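Local coordinates for protein fimbrium subunit Fim1C (Bacteroides vulgatus, PDB 4QB7) that is probably a component of the tip of the fimbrium, a filamentous surface appendage that mediates cell adhesion and biofilm formation, at residues 168-173 with 265-270. Sequence-based numbering, arbitrary orientation.
Sequences LTQIAN and TEALYF
Thr169 and Ile171 pair with Phe270 and Leu268 as antiparallel neighbours within a mixed beta sheet of this fimbrillin-like protein, whose family belongs to the transthyretin clan. Strand 323-331 runs parallel to 168-173 and also bonds to its backbone, which places Thr169 to Ile171 inside the sheet.

Four backbone hydrogen bonds join the strands. In the pair Thr169–Phe270, Thr169 N reaches Phe270 O at 2.9 Å, and Phe270 N returns a bond to Thr169 O. Ile171 and Leu268 exchange a second such pair, with Leu268 N 3.1 Å from Ile171 O. Between them Gln170 and Tyr269 form a non-hydrogen-bonded pair, where the CA of Tyr269 approaches Thr169 O at 3.3 Å in a CA-H...O contact and the CA of Gln170 does the same to Leu268 O.

Thr169, Ile171, Leu268 and Phe270 share one face. Leucine, isoleucine and phenylalanine suit it as apolar residues in a buried place, while beta-branched threonine and isoleucine suit an extended strand. The methyl CG2 of Thr169 lies 3.8 Å from Phe270 CB; its hydroxyl OG1, anti to the backbone N (chi1 -167°), bonds to the carbonyl of Lys320, so the buried polar atom is satisfied. Ile171 and Leu268 meet through their CB atoms, and Ile171 CG1 meets the rim of the Phe270 ring at CD2, 4.3 Å away and close to the ring plane. Phe319 packs against both Ile171 and Phe270.

On the other face the Gln170 chain runs alongside the Tyr269 side chain in the same direction, with Trp347 meeting both. The extended glutamine, with CG anti to the backbone N (chi1 -166°), lays this methylene 3.6 Å from Tyr269 CE1. Its amide plane stands 74° from the ring, with NE2 at the ring edge. Gln170 OE1 rests 3.4 Å from Ala267 CB, a small methyl.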
# COMPACT_ATOMS: atom_id res chain seq x y z
N LEU A 168 0.70 1.87 4.45
CA LEU A 168 1.15 0.56 3.98
C LEU A 168 2.54 0.68 3.32
O LEU A 168 3.15 1.76 3.37
CB LEU A 168 0.13 0.00 2.95
CG LEU A 168 -1.30 -0.24 3.39
CD1 LEU A 168 -2.12 -0.74 2.24
CD2 LEU A 168 -1.36 -1.23 4.53
N THR A 169 3.04 -0.42 2.73
CA THR A 169 4.27 -0.40 1.96
C THR A 169 3.88 -0.62 0.49
O THR A 169 2.96 -1.40 0.19
CB THR A 169 5.32 -1.39 2.49
OG1 THR A 169 6.56 -1.07 1.88
CG2 THR A 169 4.99 -2.83 2.22
N GLN A 170 4.52 0.12 -0.41
CA GLN A 170 4.27 -0.08 -1.83
C GLN A 170 5.44 -0.81 -2.51
O GLN A 170 6.60 -0.43 -2.29
CB GLN A 170 4.03 1.24 -2.54
CG GLN A 170 3.43 1.02 -3.92
CD GLN A 170 3.39 2.25 -4.76
OE1 GLN A 170 3.73 2.24 -5.93
NE2 GLN A 170 2.93 3.34 -4.21
N ILE A 171 5.14 -1.84 -3.33
CA ILE A 171 6.09 -2.51 -4.22
C ILE A 171 5.74 -1.90 -5.55
O ILE A 171 4.76 -2.33 -6.18
CB ILE A 171 6.11 -4.08 -4.19
CG1 ILE A 171 6.26 -4.67 -2.77
CG2 ILE A 171 7.15 -4.63 -5.13
CD1 ILE A 171 7.24 -3.89 -1.77
N ALA A 172 6.38 -0.74 -5.86
CA ALA A 172 6.10 0.06 -7.06
C ALA A 172 6.42 -0.70 -8.34
O ALA A 172 5.73 -0.53 -9.35
CB ALA A 172 6.90 1.34 -7.02
N ASN A 173 7.49 -1.52 -8.31
CA ASN A 173 7.90 -2.33 -9.44
C ASN A 173 8.99 -3.32 -9.07
O ASN A 173 9.62 -3.21 -8.04
CB ASN A 173 8.40 -1.46 -10.61
CG ASN A 173 7.81 -1.86 -11.93
OD1 ASN A 173 7.83 -3.02 -12.32
ND2 ASN A 173 7.23 -0.92 -12.63
N THR A 265 0.56 1.62 -14.16
CA THR A 265 -0.56 1.93 -13.28
C THR A 265 -0.75 0.91 -12.15
O THR A 265 -1.52 1.18 -11.22
CB THR A 265 -1.84 2.07 -14.12
OG1 THR A 265 -1.97 0.93 -14.98
CG2 THR A 265 -1.84 3.33 -14.95
N GLU A 266 -0.06 -0.24 -12.20
CA GLU A 266 -0.21 -1.29 -11.19
C GLU A 266 0.97 -1.37 -10.19
O GLU A 266 2.14 -1.20 -10.56
CB GLU A 266 -0.47 -2.63 -11.88
CG GLU A 266 -1.84 -2.64 -12.55
CD GLU A 266 -2.20 -3.77 -13.50
OE1 GLU A 266 -1.35 -4.62 -13.82
OE2 GLU A 266 -3.37 -3.77 -13.95
N ALA A 267 0.62 -1.58 -8.89
CA ALA A 267 1.55 -1.72 -7.77
C ALA A 267 0.92 -2.58 -6.68
O ALA A 267 -0.29 -2.79 -6.68
CB ALA A 267 1.93 -0.36 -7.21
N LEU A 268 1.74 -3.11 -5.76
CA LEU A 268 1.29 -3.95 -4.64
C LEU A 268 1.35 -3.15 -3.37
O LEU A 268 2.30 -2.39 -3.17
CB LEU A 268 2.17 -5.21 -4.52
CG LEU A 268 2.33 -6.10 -5.77
CD1 LEU A 268 3.42 -7.09 -5.56
CD2 LEU A 268 1.04 -6.85 -6.09
N TYR A 269 0.34 -3.29 -2.50
CA TYR A 269 0.23 -2.55 -1.23
C TYR A 269 0.05 -3.53 -0.11
O TYR A 269 -1.02 -4.13 0.03
CB TYR A 269 -0.94 -1.54 -1.25
CG TYR A 269 -1.04 -0.72 -2.51
CD1 TYR A 269 -0.13 0.30 -2.78
CD2 TYR A 269 -2.03 -0.98 -3.46
CE1 TYR A 269 -0.20 1.05 -3.95
CE2 TYR A 269 -2.13 -0.22 -4.63
CZ TYR A 269 -1.21 0.79 -4.87
OH TYR A 269 -1.25 1.50 -6.04
N PHE A 270 1.09 -3.67 0.71
CA PHE A 270 1.09 -4.63 1.82
C PHE A 270 1.13 -3.97 3.18
O PHE A 270 1.63 -2.85 3.28
CB PHE A 270 2.34 -5.53 1.71
CG PHE A 270 2.31 -6.57 0.62
CD1 PHE A 270 1.64 -7.77 0.80
CD2 PHE A 270 2.96 -6.36 -0.59
CE1 PHE A 270 1.61 -8.73 -0.21
CE2 PHE A 270 2.96 -7.34 -1.59
CZ PHE A 270 2.28 -8.52 -1.39